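Local coordinates for protein TarM (PDB 4X7R) that is a group 1 glycosyltransferase of the GT-B class, with two parallel-sheet domains and a long antiparallel sheet inserted in the first, at residues A[82-86]-A[172-176]; A[106-111]-A[121-125]; A[128-132]-A[143-149]. The protein carries 1 engineered substitution. One frame throughout, in Å; residues are numbered along the deposited sequence.

Interaction 1: A[82-86]-A[172-176]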
loop_
_atom_site.group_PDB
_atom_site.type_symbol
_atom_site.label_atom_id
_atom_site.label_comp_id
_atom_site.label_asym_id
_atom_site.label_seq_id
_atom_site.Cartn_x
_atom_site.Cartn_y
_atom_site.Cartn_z
ATOM N N PHE A 82 17.942 -13.551 28.029
ATOM C CA PHE A 82 19.245 -13.681 27.397
ATOM C C PHE A 82 19.256 -15.016 26.628
ATOM O O PHE A 82 19.687 -15.089 25.478
ATOM C CB PHE A 82 20.344 -13.696 28.462
ATOM C CG PHE A 82 21.693 -14.021 27.885
ATOM C CD1 PHE A 82 22.340 -13.126 27.036
ATOM C CD2 PHE A 82 22.319 -15.221 28.187
ATOM C CE1 PHE A 82 23.597 -13.418 26.512
ATOM C CE2 PHE A 82 23.602 -15.492 27.700
ATOM C CZ PHE A 82 24.229 -14.594 26.858
ATOM N N LYS A 83 18.777 -16.046 27.286
ATOM C CA LYS A 83 18.687 -17.402 26.778
ATOM C C LYS A 83 17.390 -17.568 25.938
ATOM O O LYS A 83 16.373 -16.966 26.259
ATOM C CB LYS A 83 18.710 -18.368 27.990
ATOM C CG LYS A 83 18.508 -19.865 27.709
ATOM C CD LYS A 83 18.213 -20.698 28.978
ATOM C CE LYS A 83 16.804 -20.575 29.542
ATOM N NZ LYS A 83 15.745 -21.102 28.625
ATOM N N SER A 84 17.441 -18.399 24.884
ATOM C CA SER A 84 16.290 -18.764 24.052
ATOM C C SER A 84 15.329 -19.660 24.836
ATOM O O SER A 84 15.741 -20.366 25.767
ATOM C CB SER A 84 16.751 -19.494 22.801
ATOM O OG SER A 84 17.225 -18.512 21.898
ATOM N N ASN A 85 14.040 -19.627 24.467
ATOM C CA ASN A 85 13.013 -20.424 25.137
ATOM C C ASN A 85 13.116 -21.907 24.719
ATOM O O ASN A 85 12.332 -22.399 23.905
ATOM C CB ASN A 85 11.641 -19.835 24.821
ATOM C CG ASN A 85 10.503 -20.406 25.612
ATOM O OD1 ASN A 85 10.686 -21.131 26.604
ATOM N ND2 ASN A 85 9.302 -20.052 25.203
ATOM N N LYS A 86 14.113 -22.612 25.275
ATOM C CA LYS A 86 14.386 -24.025 24.980
ATOM C C LYS A 86 13.215 -24.952 25.257
ATOM O O LYS A 86 13.025 -25.907 24.508
ATOM C CB LYS A 86 15.645 -24.520 25.728
ATOM C CG LYS A 86 16.911 -23.682 25.479
ATOM C CD LYS A 86 17.584 -24.034 24.165
ATOM C CE LYS A 86 18.305 -22.864 23.565
ATOM N NZ LYS A 86 18.659 -23.153 22.160
ATOM N N LYS A 172 13.551 -14.642 20.829
ATOM C CA LYS A 172 14.072 -15.743 21.643
ATOM C C LYS A 172 13.045 -16.873 21.872
ATOM O O LYS A 172 13.356 -17.860 22.534
ATOM C CB LYS A 172 14.695 -15.222 22.950
ATOM C CG LYS A 172 15.852 -14.260 22.697
ATOM C CD LYS A 172 16.664 -13.921 23.936
ATOM C CE LYS A 172 17.726 -12.884 23.606
ATOM N NZ LYS A 172 17.171 -11.520 23.502
ATOM N N GLY A 173 11.840 -16.726 21.304
ATOM C CA GLY A 173 10.802 -17.744 21.411
ATOM C C GLY A 173 9.888 -17.607 22.609
ATOM O O GLY A 173 9.211 -18.574 22.974
ATOM N N TYR A 174 9.837 -16.413 23.221
ATOM C CA TYR A 174 8.958 -16.167 24.372
ATOM C C TYR A 174 7.663 -15.455 23.942
ATOM O O TYR A 174 7.727 -14.513 23.151
ATOM C CB TYR A 174 9.683 -15.328 25.445
ATOM C CG TYR A 174 10.874 -16.032 26.059
ATOM C CD1 TYR A 174 10.721 -16.888 27.149
ATOM C CD2 TYR A 174 12.148 -15.863 25.538
ATOM C CE1 TYR A 174 11.818 -17.538 27.717
ATOM C CE2 TYR A 174 13.238 -16.538 26.068
ATOM C CZ TYR A 174 13.079 -17.349 27.175
ATOM O OH TYR A 174 14.194 -17.960 27.698
ATOM N N PRO A 175 6.497 -15.813 24.503
ATOM C CA PRO A 175 5.252 -15.088 24.137
ATOM C C PRO A 175 5.227 -13.686 24.713
ATOM O O PRO A 175 5.639 -13.508 25.861
ATOM C CB PRO A 175 4.131 -15.936 24.751
ATOM C CG PRO A 175 4.814 -16.735 25.842
ATOM C CD PRO A 175 6.246 -16.905 25.474
ATOM N N TYR A 176 4.749 -12.685 23.920
ATOM C CA TYR A 176 4.717 -11.286 24.358
ATOM C C TYR A 176 3.343 -10.648 24.253
ATOM O O TYR A 176 3.073 -9.657 24.936
ATOM C CB TYR A 176 5.844 -10.427 23.695
ATOM C CG TYR A 176 5.743 -10.294 22.187
ATOM C CD1 TYR A 176 6.239 -11.285 21.344
ATOM C CD2 TYR A 176 5.099 -9.205 21.603
ATOM C CE1 TYR A 176 6.150 -11.170 19.960
ATOM C CE2 TYR A 176 4.988 -9.087 20.215
ATOM C CZ TYR A 176 5.496 -10.086 19.400
ATOM O OH TYR A 176 5.423 -9.992 18.032
#

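Interaction 2: A[106-111]-A[121-125]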
loop_
_atom_site.group_PDB
_atom_site.type_symbol
_atom_site.label_atom_id
_atom_site.label_comp_id
_atom_site.label_asym_id
_atom_site.label_seq_id
_atom_site.Cartn_x
_atom_site.Cartn_y
_atom_site.Cartn_z
ATOM N N LYS A 106 8.118 -33.272 -0.718
ATOM C CA LYS A 106 9.326 -32.723 -0.110
ATOM C C LYS A 106 8.845 -31.532 0.728
ATOM O O LYS A 106 8.156 -30.646 0.212
ATOM C CB LYS A 106 10.348 -32.296 -1.184
ATOM C CG LYS A 106 11.147 -33.466 -1.758
ATOM C CD LYS A 106 11.964 -33.061 -2.983
ATOM C CE LYS A 106 12.624 -34.251 -3.643
ATOM N NZ LYS A 106 13.383 -33.862 -4.861
ATOM N N GLY A 107 9.130 -31.575 2.025
ATOM C CA GLY A 107 8.697 -30.544 2.962
ATOM C C GLY A 107 7.399 -30.873 3.681
ATOM O O GLY A 107 7.195 -30.410 4.805
ATOM N N ILE A 108 6.512 -31.679 3.046
ATOM C CA ILE A 108 5.220 -32.091 3.606
ATOM C C ILE A 108 5.294 -33.493 4.233
ATOM O O ILE A 108 5.667 -34.449 3.550
ATOM C CB ILE A 108 4.057 -31.949 2.576
ATOM C CG1 ILE A 108 3.982 -30.507 2.020
ATOM C CG2 ILE A 108 2.712 -32.379 3.188
ATOM C CD1 ILE A 108 3.137 -30.316 0.762
ATOM N N SER A 109 4.911 -33.618 5.524
ATOM C CA SER A 109 4.879 -34.903 6.231
ATOM C C SER A 109 3.773 -34.956 7.287
ATOM O O SER A 109 3.355 -33.913 7.792
ATOM C CB SER A 109 6.235 -35.221 6.855
ATOM O OG SER A 109 7.212 -35.484 5.862
ATOM N N ARG A 110 3.301 -36.177 7.614
ATOM C CA ARG A 110 2.277 -36.416 8.636
ATOM C C ARG A 110 2.803 -37.333 9.721
ATOM O O ARG A 110 3.696 -38.144 9.463
ATOM C CB ARG A 110 0.957 -36.916 8.042
ATOM C CG ARG A 110 0.177 -35.824 7.327
ATOM C CD ARG A 110 -1.032 -36.385 6.594
ATOM N NE ARG A 110 -1.743 -35.342 5.853
ATOM C CZ ARG A 110 -1.446 -34.965 4.613
ATOM N NH1 ARG A 110 -0.458 -35.553 3.949
ATOM N NH2 ARG A 110 -2.129 -33.991 4.030
ATOM N N TYR A 111 2.309 -37.155 10.959
ATOM C CA TYR A 111 2.789 -37.911 12.118
ATOM C C TYR A 111 1.649 -38.586 12.845
ATOM O O TYR A 111 0.641 -37.946 13.123
ATOM C CB TYR A 111 3.647 -37.007 13.050
ATOM C CG TYR A 111 4.834 -36.405 12.328
ATOM C CD1 TYR A 111 4.689 -35.270 11.533
ATOM C CD2 TYR A 111 6.078 -37.031 12.346
ATOM C CE1 TYR A 111 5.745 -34.777 10.776
ATOM C CE2 TYR A 111 7.153 -36.523 11.619
ATOM C CZ TYR A 111 6.982 -35.392 10.840
ATOM O OH TYR A 111 8.028 -34.874 10.115
ATOM N N ALA A 121 0.378 -34.778 13.995
ATOM C CA ALA A 121 0.782 -33.546 13.333
ATOM C C ALA A 121 0.918 -33.593 11.831
ATOM O O ALA A 121 1.096 -34.647 11.232
ATOM C CB ALA A 121 2.067 -33.008 13.957
ATOM N N TYR A 122 0.861 -32.408 11.246
ATOM C CA TYR A 122 1.084 -32.104 9.850
ATOM C C TYR A 122 2.173 -31.020 9.837
ATOM O O TYR A 122 2.015 -29.978 10.486
ATOM C CB TYR A 122 -0.209 -31.578 9.208
ATOM C CG TYR A 122 -0.025 -31.026 7.815
ATOM C CD1 TYR A 122 -0.131 -31.850 6.697
ATOM C CD2 TYR A 122 0.190 -29.665 7.606
ATOM C CE1 TYR A 122 0.011 -31.338 5.407
ATOM C CE2 TYR A 122 0.340 -29.146 6.323
ATOM C CZ TYR A 122 0.250 -29.986 5.227
ATOM O OH TYR A 122 0.389 -29.472 3.963
ATOM N N ILE A 123 3.277 -31.274 9.115
ATOM C CA ILE A 123 4.374 -30.309 8.963
ATOM C C ILE A 123 4.567 -29.990 7.479
ATOM O O ILE A 123 4.689 -30.913 6.672
ATOM C CB ILE A 123 5.704 -30.757 9.649
ATOM C CG1 ILE A 123 5.477 -31.132 11.141
ATOM C CG2 ILE A 123 6.790 -29.663 9.480
ATOM C CD1 ILE A 123 6.676 -31.572 11.920
ATOM N N ARG A 124 4.596 -28.694 7.133
ATOM C CA ARG A 124 4.827 -28.211 5.774
ATOM C C ARG A 124 6.010 -27.225 5.791
ATOM O O ARG A 124 5.901 -26.125 6.343
ATOM C CB ARG A 124 3.547 -27.571 5.191
ATOM C CG ARG A 124 3.636 -27.133 3.726
ATOM C CD ARG A 124 2.786 -25.893 3.435
ATOM N NE ARG A 124 1.373 -26.084 3.790
ATOM C CZ ARG A 124 0.573 -25.133 4.264
ATOM N NH1 ARG A 124 1.028 -23.898 4.439
ATOM N NH2 ARG A 124 -0.689 -25.411 4.571
ATOM N N LYS A 125 7.131 -27.638 5.165
ATOM C CA LYS A 125 8.373 -26.865 5.024
ATOM C C LYS A 125 8.510 -26.337 3.576
ATOM O O LYS A 125 8.568 -27.130 2.633
ATOM C CB LYS A 125 9.604 -27.739 5.366
ATOM C CG LYS A 125 9.796 -28.073 6.836
ATOM C CD LYS A 125 10.961 -29.050 7.005
ATOM C CE LYS A 125 11.267 -29.376 8.445
ATOM N NZ LYS A 125 12.511 -30.181 8.581
#

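Interaction 3: A[128-132]-A[143-149]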
loop_
_atom_site.group_PDB
_atom_site.type_symbol
_atom_site.label_atom_id
_atom_site.label_comp_id
_atom_site.label_asym_id
_atom_site.label_seq_id
_atom_site.Cartn_x
_atom_site.Cartn_y
_atom_site.Cartn_z
ATOM N N SER A 128 12.247 -20.872 3.766
ATOM C CA SER A 128 12.653 -20.514 5.129
ATOM C C SER A 128 11.472 -20.647 6.124
ATOM O O SER A 128 11.646 -20.453 7.329
ATOM C CB SER A 128 13.189 -19.084 5.142
ATOM O OG SER A 128 12.305 -18.202 4.465
ATOM N N GLU A 129 10.277 -20.977 5.600
ATOM C CA GLU A 129 9.051 -21.121 6.368
ATOM C C GLU A 129 8.706 -22.558 6.751
ATOM O O GLU A 129 9.020 -23.510 6.027
ATOM C CB GLU A 129 7.878 -20.430 5.668
ATOM C CG GLU A 129 8.047 -18.922 5.626
ATOM C CD GLU A 129 6.856 -18.135 5.120
ATOM O OE1 GLU A 129 6.158 -18.621 4.199
ATOM O OE2 GLU A 129 6.644 -17.006 5.620
ATOM N N LYS A 130 8.090 -22.701 7.932
ATOM C CA LYS A 130 7.650 -23.982 8.473
ATOM C C LYS A 130 6.374 -23.765 9.266
ATOM O O LYS A 130 6.226 -22.778 9.988
ATOM C CB LYS A 130 8.741 -24.651 9.328
ATOM C CG LYS A 130 8.357 -26.046 9.857
ATOM C CD LYS A 130 9.516 -26.804 10.511
ATOM C CE LYS A 130 9.977 -26.217 11.824
ATOM N NZ LYS A 130 11.164 -26.926 12.353
ATOM N N VAL A 131 5.458 -24.706 9.116
ATOM C CA VAL A 131 4.171 -24.725 9.773
ATOM C C VAL A 131 3.996 -26.102 10.408
ATOM O O VAL A 131 4.303 -27.114 9.769
ATOM C CB VAL A 131 3.087 -24.346 8.726
ATOM C CG1 VAL A 131 1.919 -25.323 8.696
ATOM C CG2 VAL A 131 2.620 -22.904 8.908
ATOM N N ILE A 132 3.606 -26.143 11.695
ATOM C CA ILE A 132 3.337 -27.410 12.395
ATOM C C ILE A 132 1.917 -27.337 12.916
ATOM O O ILE A 132 1.633 -26.531 13.803
ATOM C CB ILE A 132 4.349 -27.805 13.507
ATOM C CG1 ILE A 132 5.800 -27.840 12.999
ATOM C CG2 ILE A 132 3.957 -29.144 14.155
ATOM C CD1 ILE A 132 6.858 -28.095 14.127
ATOM N N ARG A 143 -1.645 -24.404 15.353
ATOM C CA ARG A 143 -0.620 -24.209 14.348
ATOM C C ARG A 143 0.506 -23.345 14.902
ATOM O O ARG A 143 0.255 -22.203 15.301
ATOM C CB ARG A 143 -1.195 -23.575 13.062
ATOM C CG ARG A 143 -0.118 -23.015 12.118
ATOM C CD ARG A 143 -0.669 -22.504 10.806
ATOM N NE ARG A 143 -0.949 -23.638 9.925
ATOM C CZ ARG A 143 -1.120 -23.555 8.611
ATOM N NH1 ARG A 143 -1.031 -22.384 7.997
ATOM N NH2 ARG A 143 -1.349 -24.650 7.898
ATOM N N PHE A 144 1.740 -23.864 14.853
ATOM C CA PHE A 144 2.950 -23.114 15.164
ATOM C C PHE A 144 3.592 -22.712 13.812
ATOM O O PHE A 144 3.841 -23.576 12.952
ATOM C CB PHE A 144 3.940 -23.955 15.992
ATOM C CG PHE A 144 3.497 -24.224 17.405
ATOM C CD1 PHE A 144 2.719 -25.338 17.708
ATOM C CD2 PHE A 144 3.846 -23.356 18.437
ATOM C CE1 PHE A 144 2.289 -25.574 19.015
ATOM C CE2 PHE A 144 3.439 -23.611 19.753
ATOM C CZ PHE A 144 2.662 -24.719 20.036
ATOM N N SER A 145 3.848 -21.405 13.645
ATOM C CA SER A 145 4.473 -20.813 12.464
ATOM C C SER A 145 5.902 -20.401 12.788
ATOM O O SER A 145 6.152 -19.754 13.814
ATOM C CB SER A 145 3.662 -19.622 11.961
ATOM O OG SER A 145 2.342 -20.060 11.683
ATOM N N PHE A 146 6.835 -20.819 11.920
ATOM C CA PHE A 146 8.278 -20.595 12.038
ATOM C C PHE A 146 8.858 -19.892 10.817
ATOM O O PHE A 146 8.392 -20.104 9.700
ATOM C CB PHE A 146 9.016 -21.943 12.192
ATOM C CG PHE A 146 8.583 -22.856 13.317
ATOM C CD1 PHE A 146 7.438 -23.640 13.199
ATOM C CD2 PHE A 146 9.372 -23.010 14.451
ATOM C CE1 PHE A 146 7.043 -24.489 14.232
ATOM C CE2 PHE A 146 8.981 -23.865 15.484
ATOM C CZ PHE A 146 7.821 -24.605 15.367
ATOM N N ILE A 147 9.902 -19.074 11.047
ATOM C CA ILE A 147 10.748 -18.401 10.049
ATOM C C ILE A 147 12.186 -18.697 10.500
ATOM O O ILE A 147 12.532 -18.410 11.657
ATOM C CB ILE A 147 10.480 -16.895 9.886
ATOM C CG1 ILE A 147 9.062 -16.638 9.323
ATOM C CG2 ILE A 147 11.564 -16.253 8.982
ATOM C CD1 ILE A 147 8.562 -15.258 9.491
ATOM N N ASP A 148 12.990 -19.336 9.616
ATOM C CA ASP A 148 14.374 -19.778 9.876
ATOM C C ASP A 148 14.448 -20.648 11.146
ATOM O O ASP A 148 15.299 -20.421 12.016
ATOM C CB ASP A 148 15.384 -18.590 9.917
ATOM C CG ASP A 148 15.297 -17.592 8.767
ATOM O OD1 ASP A 148 15.180 -18.030 7.606
ATOM O OD2 ASP A 148 15.365 -16.373 9.033
ATOM N N ASN A 149 13.508 -21.618 11.265
ATOM C CA ASN A 149 13.360 -22.556 12.399
ATOM C C ASN A 149 13.030 -21.917 13.757
ATOM O O ASN A 149 13.098 -22.586 14.787
ATOM C CB ASN A 149 14.535 -23.555 12.492
ATOM C CG ASN A 149 14.458 -24.705 11.517
ATOM O OD1 ASN A 149 13.495 -24.864 10.751
ATOM N ND2 ASN A 149 15.479 -25.550 11.538
HETATM O O HOH W 1 11.507 -22.237 9.465
#

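Interaction 1: A[82-86]-A[172-176]
Three hydrogen bonds hold this surface contact together, and each ends on a backbone carbonyl. N85 uses two of them: its backbone N donates to K172 O at 2.7 Å, and its side-chain ND2 reaches G173 O, also at 2.7 Å, both almost straight. The third comes from the other side, where Y174 OH gives its proton to K83 O at 2.8 Å. The Y174 ring then lies flat against N85, whose CB sits 3.6 Å from the ring centroid in a CH-pi contact. S84 O is served from its own segment, by K86 N at 2.8 Å, which closes an inverse gamma turn centred on N85, and by K83 NZ at 3.0 Å. N85 stands at the N-cap of helix 86-95, but its side chain makes no capping bond; ND2 goes to G173. G173 has a positive phi and a cramped place, since a CB would come within 3.4 Å of N85 CB. The ammonium of K172 turns to N78 O, while D170 OD1 takes the N atoms of K172 and Y174. The contact thus ties the hairpin turn between strands 163-169 and 175-182 to the linker that leaves helix 69-78 and enters helix 86-95.

Interaction 2: A[106-111]-A[121-125]
Apolar contacts lie on both faces of this strand pair. On one, Y111 CE1 meets I123 CD1 at 3.5 Å and Y111 CD1 comes within 4.2 Å of A121 CB; L96, just past helix 86-95, touches all three residues. On the other, I108 CG2 packs on Y122 CE1 at 3.6 Å, and the R110 guanidinium lays a face over the same atom, its NH2 3.7 Å from Y122 CE1. Between the faces runs the backbone ladder. S109 and I123 bond reciprocally (S109 N to I123 O 2.9 Å, I123 N to S109 O 3.0 Å), as do Y111 and A121, and K125 N to G107 O (2.8 Å) adds a rung. G107 has no room for a CB, which would clash with K125 O. Further out, S109 OG bonds to E101 and R110 forms a salt bridge with E104. Ten residues apart and nearly antiparallel at 166°, the two segments are the arms of a beta hairpin, one step of an antiparallel meander.

Interaction 3: A[128-132]-A[143-149]
K130, F146 and I132 give up the most surface here, and all three point to the same face of the sheet. K130 and F146 are a hydrogen-bonded pair, with F146 N to K130 O at 2.8 Å and K130 N to F146 O at 3.2 Å. The lysine chain crosses the phenyl face: K130 CE is 4.0 Å from the F146 ring centroid, and NZ, at 4.8 Å from it, makes a cation-pi contact and a weak bond to N149 OD1 (3.5 Å). Strands 129-136 and 139-147 form a beta hairpin, one turn of an antiparallel meander in which 129-136 also pairs with 119-126. I132 brings CD1 to 3.6 Å from F146 CE1 and bonds both ways to F144. Helix 86-95 covers this face, Y89 touching F146 and I92 touching I132. Across the sheet, V131 CG1 lies 3.4 Å from R143 NH2, over the guanidinium, whose NE forms a salt bridge with D133. At the far end, a water bridges S128 O and N149 N, 2.8 Å from each.

Interactions 2 and 3 are two hairpins of one antiparallel sheet, on adjoining strands, 11 Å apart between centres, and they touch: R124 N and V131 O, 3.1 Å apart, probably form a hydrogen bond between strands 119-126 and 129-136. Interaction 1 reaches the same sheet further along, at a hairpin turn, with centres 16 Å from interaction 3 and 24 Å from interaction 2. Interaction 3 is the most buried, and its apolar face lies under helix 86-95; the other two are surface contacts. That helix starts at K86 in interaction 1, and L96 beyond its end packs on interaction 2. The hairpins rely on regular ladders, whereas interaction 1 joins two loops and recruits side-chain donors.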